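PDB 3LMZ: putative sugar isomerase from Parabacteroides distasonis, which probably acts as a sugar isomerase or a related enzyme built on a xylose isomerase-like TIM barrel. Local coordinates for residues I44-I49 with K74-A79. Numbering follows the deposited sequence.
Sequences IHYLCI and KVTGYA
Neighbouring parallel strands of a TIM barrel, here 46-49 and the start of 76-85, meet through a ladder that begins one residue early, at H45 O, with a side-chain bond to K74 O beyond it. T76 N donates to H45 O (2.9 Å), L47 N to T76 O, Y78 N to L47 O and I49 N to A79 O (2.9 Å). Just before the strands, the H45 imidazole lies beside the K74 side chain and gives its ND1 hydrogen to K74 O (2.7 Å), the acceptor close to the ring plane; NE2 is held by D43, which fixes the ring's rotation. An alanine in place of H45 would probably cost K74 O, at the Schellman end of helix 60-72, its strong imidazole hydrogen bond and D43 its NE2 partner. A water joins H45 O to T76 OG1 and bonds weakly to K74 O. Further along, Y78 CG stands between its backbone N and carbonyl carbon (chi1 79°), and the ring reaches obliquely to strand 46-49, CE1 3.7 Å from C48 CB; D187 and S229 bind its hydroxyl. V75 CG1 packs against L47 CB (3.7 Å), both residues touching L39 of helix 32-41. Strand 46-49, helix 60-72 and strand 76-85 form the beta-alpha-beta unit typical of TIM barrels.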
loop_
_atom_site.group_PDB
_atom_site.type_symbol
_atom_site.label_atom_id
_atom_site.label_comp_id
_atom_site.label_asym_id
_atom_site.label_seq_id
_atom_site.Cartn_x
_atom_site.Cartn_y
_atom_site.Cartn_z
ATOM N N ILE A 44 -2.695 -11.454 -4.220
ATOM C CA ILE A 44 -2.658 -12.302 -3.034
ATOM C C ILE A 44 -3.322 -13.636 -3.409
ATOM O O ILE A 44 -4.419 -13.639 -3.980
ATOM C CB ILE A 44 -3.387 -11.642 -1.806
ATOM C CG1 ILE A 44 -2.628 -10.359 -1.395
ATOM C CG2 ILE A 44 -3.580 -12.658 -0.664
ATOM C CD1 ILE A 44 -3.319 -9.504 -0.308
ATOM N N HIS A 45 -2.671 -14.727 -3.021
ATOM C CA HIS A 45 -3.002 -16.057 -3.552
ATOM C C HIS A 45 -3.474 -17.017 -2.480
ATOM O O HIS A 45 -3.703 -18.153 -2.799
ATOM C CB HIS A 45 -1.774 -16.578 -4.371
ATOM C CG HIS A 45 -1.478 -15.659 -5.494
ATOM N ND1 HIS A 45 -2.281 -15.607 -6.613
ATOM C CD2 HIS A 45 -0.535 -14.705 -5.650
ATOM C CE1 HIS A 45 -1.846 -14.632 -7.406
ATOM N NE2 HIS A 45 -0.800 -14.061 -6.830
ATOM N N TYR A 46 -3.618 -16.530 -1.230
ATOM C CA TYR A 46 -4.009 -17.415 -0.138
ATOM C C TYR A 46 -5.077 -16.740 0.729
ATOM O O TYR A 46 -4.912 -15.607 1.097
ATOM C CB TYR A 46 -2.780 -17.778 0.720
ATOM C CG TYR A 46 -1.744 -18.531 -0.082
ATOM C CD1 TYR A 46 -1.925 -19.871 -0.359
ATOM C CD2 TYR A 46 -0.609 -17.904 -0.516
ATOM C CE1 TYR A 46 -1.004 -20.580 -1.108
ATOM C CE2 TYR A 46 0.313 -18.587 -1.295
ATOM C CZ TYR A 46 0.103 -19.931 -1.566
ATOM O OH TYR A 46 1.042 -20.640 -2.321
ATOM N N LEU A 47 -6.096 -17.536 1.093
ATOM C CA LEU A 47 -7.225 -17.080 1.891
ATOM C C LEU A 47 -7.454 -18.121 3.011
ATOM O O LEU A 47 -7.552 -19.322 2.741
ATOM C CB LEU A 47 -8.475 -16.973 1.032
ATOM C CG LEU A 47 -9.780 -16.613 1.727
ATOM C CD1 LEU A 47 -9.709 -15.224 2.423
ATOM C CD2 LEU A 47 -11.022 -16.721 0.780
ATOM N N CYS A 48 -7.603 -17.605 4.239
ATOM C CA CYS A 48 -8.040 -18.447 5.324
ATOM C C CYS A 48 -9.574 -18.446 5.326
ATOM O O CYS A 48 -10.201 -17.379 5.274
ATOM C CB CYS A 48 -7.470 -17.981 6.656
ATOM S SG CYS A 48 -7.596 -19.290 7.937
ATOM N N ILE A 49 -10.197 -19.648 5.356
ATOM C CA ILE A 49 -11.612 -19.786 5.048
ATOM C C ILE A 49 -12.471 -19.620 6.296
ATOM O O ILE A 49 -12.335 -20.437 7.240
ATOM C CB ILE A 49 -11.884 -21.206 4.443
ATOM C CG1 ILE A 49 -10.999 -21.467 3.206
ATOM C CG2 ILE A 49 -13.404 -21.377 4.120
ATOM C CD1 ILE A 49 -11.063 -22.948 2.729
ATOM N N LYS A 74 -7.219 -17.258 -8.792
ATOM C CA LYS A 74 -5.837 -17.574 -8.436
ATOM C C LYS A 74 -5.620 -17.502 -6.932
ATOM O O LYS A 74 -4.529 -17.186 -6.488
ATOM C CB LYS A 74 -4.834 -16.694 -9.221
ATOM C CG LYS A 74 -4.972 -17.035 -10.744
ATOM C CD LYS A 74 -4.949 -15.901 -11.612
ATOM C CE LYS A 74 -6.223 -15.056 -11.599
ATOM N NZ LYS A 74 -6.049 -13.796 -12.410
ATOM N N VAL A 75 -6.613 -17.991 -6.191
ATOM C CA VAL A 75 -6.550 -18.092 -4.736
ATOM C C VAL A 75 -6.734 -19.526 -4.284
ATOM O O VAL A 75 -7.530 -20.259 -4.821
ATOM C CB VAL A 75 -7.675 -17.216 -4.070
ATOM C CG1 VAL A 75 -7.791 -17.434 -2.573
ATOM C CG2 VAL A 75 -7.449 -15.674 -4.397
ATOM N N THR A 76 -5.936 -19.891 -3.298
ATOM C CA THR A 76 -5.986 -21.163 -2.572
ATOM C C THR A 76 -6.513 -20.912 -1.152
ATOM O O THR A 76 -5.946 -20.081 -0.395
ATOM C CB THR A 76 -4.568 -21.801 -2.478
ATOM O OG1 THR A 76 -4.103 -22.100 -3.813
ATOM C CG2 THR A 76 -4.625 -23.082 -1.627
ATOM N N GLY A 77 -7.567 -21.649 -0.786
ATOM C CA GLY A 77 -8.018 -21.680 0.572
ATOM C C GLY A 77 -7.098 -22.602 1.355
ATOM O O GLY A 77 -7.150 -23.821 1.193
ATOM N N TYR A 78 -6.257 -22.036 2.229
ATOM C CA TYR A 78 -5.135 -22.770 2.818
ATOM C C TYR A 78 -5.380 -23.379 4.199
ATOM O O TYR A 78 -4.585 -24.250 4.656
ATOM C CB TYR A 78 -3.861 -21.917 2.841
ATOM C CG TYR A 78 -3.826 -20.915 3.961
ATOM C CD1 TYR A 78 -4.341 -19.627 3.823
ATOM C CD2 TYR A 78 -3.253 -21.243 5.177
ATOM C CE1 TYR A 78 -4.306 -18.703 4.912
ATOM C CE2 TYR A 78 -3.216 -20.341 6.246
ATOM C CZ TYR A 78 -3.726 -19.048 6.096
ATOM O OH TYR A 78 -3.731 -18.143 7.144
ATOM N N ALA A 79 -6.408 -22.876 4.870
ATOM C CA ALA A 79 -6.784 -23.322 6.198
ATOM C C ALA A 79 -8.231 -22.887 6.403
ATOM O O ALA A 79 -8.796 -22.142 5.602
ATOM C CB ALA A 79 -5.855 -22.685 7.238
HETATM O O HOH W 1 -3.234 -19.959 -5.253
#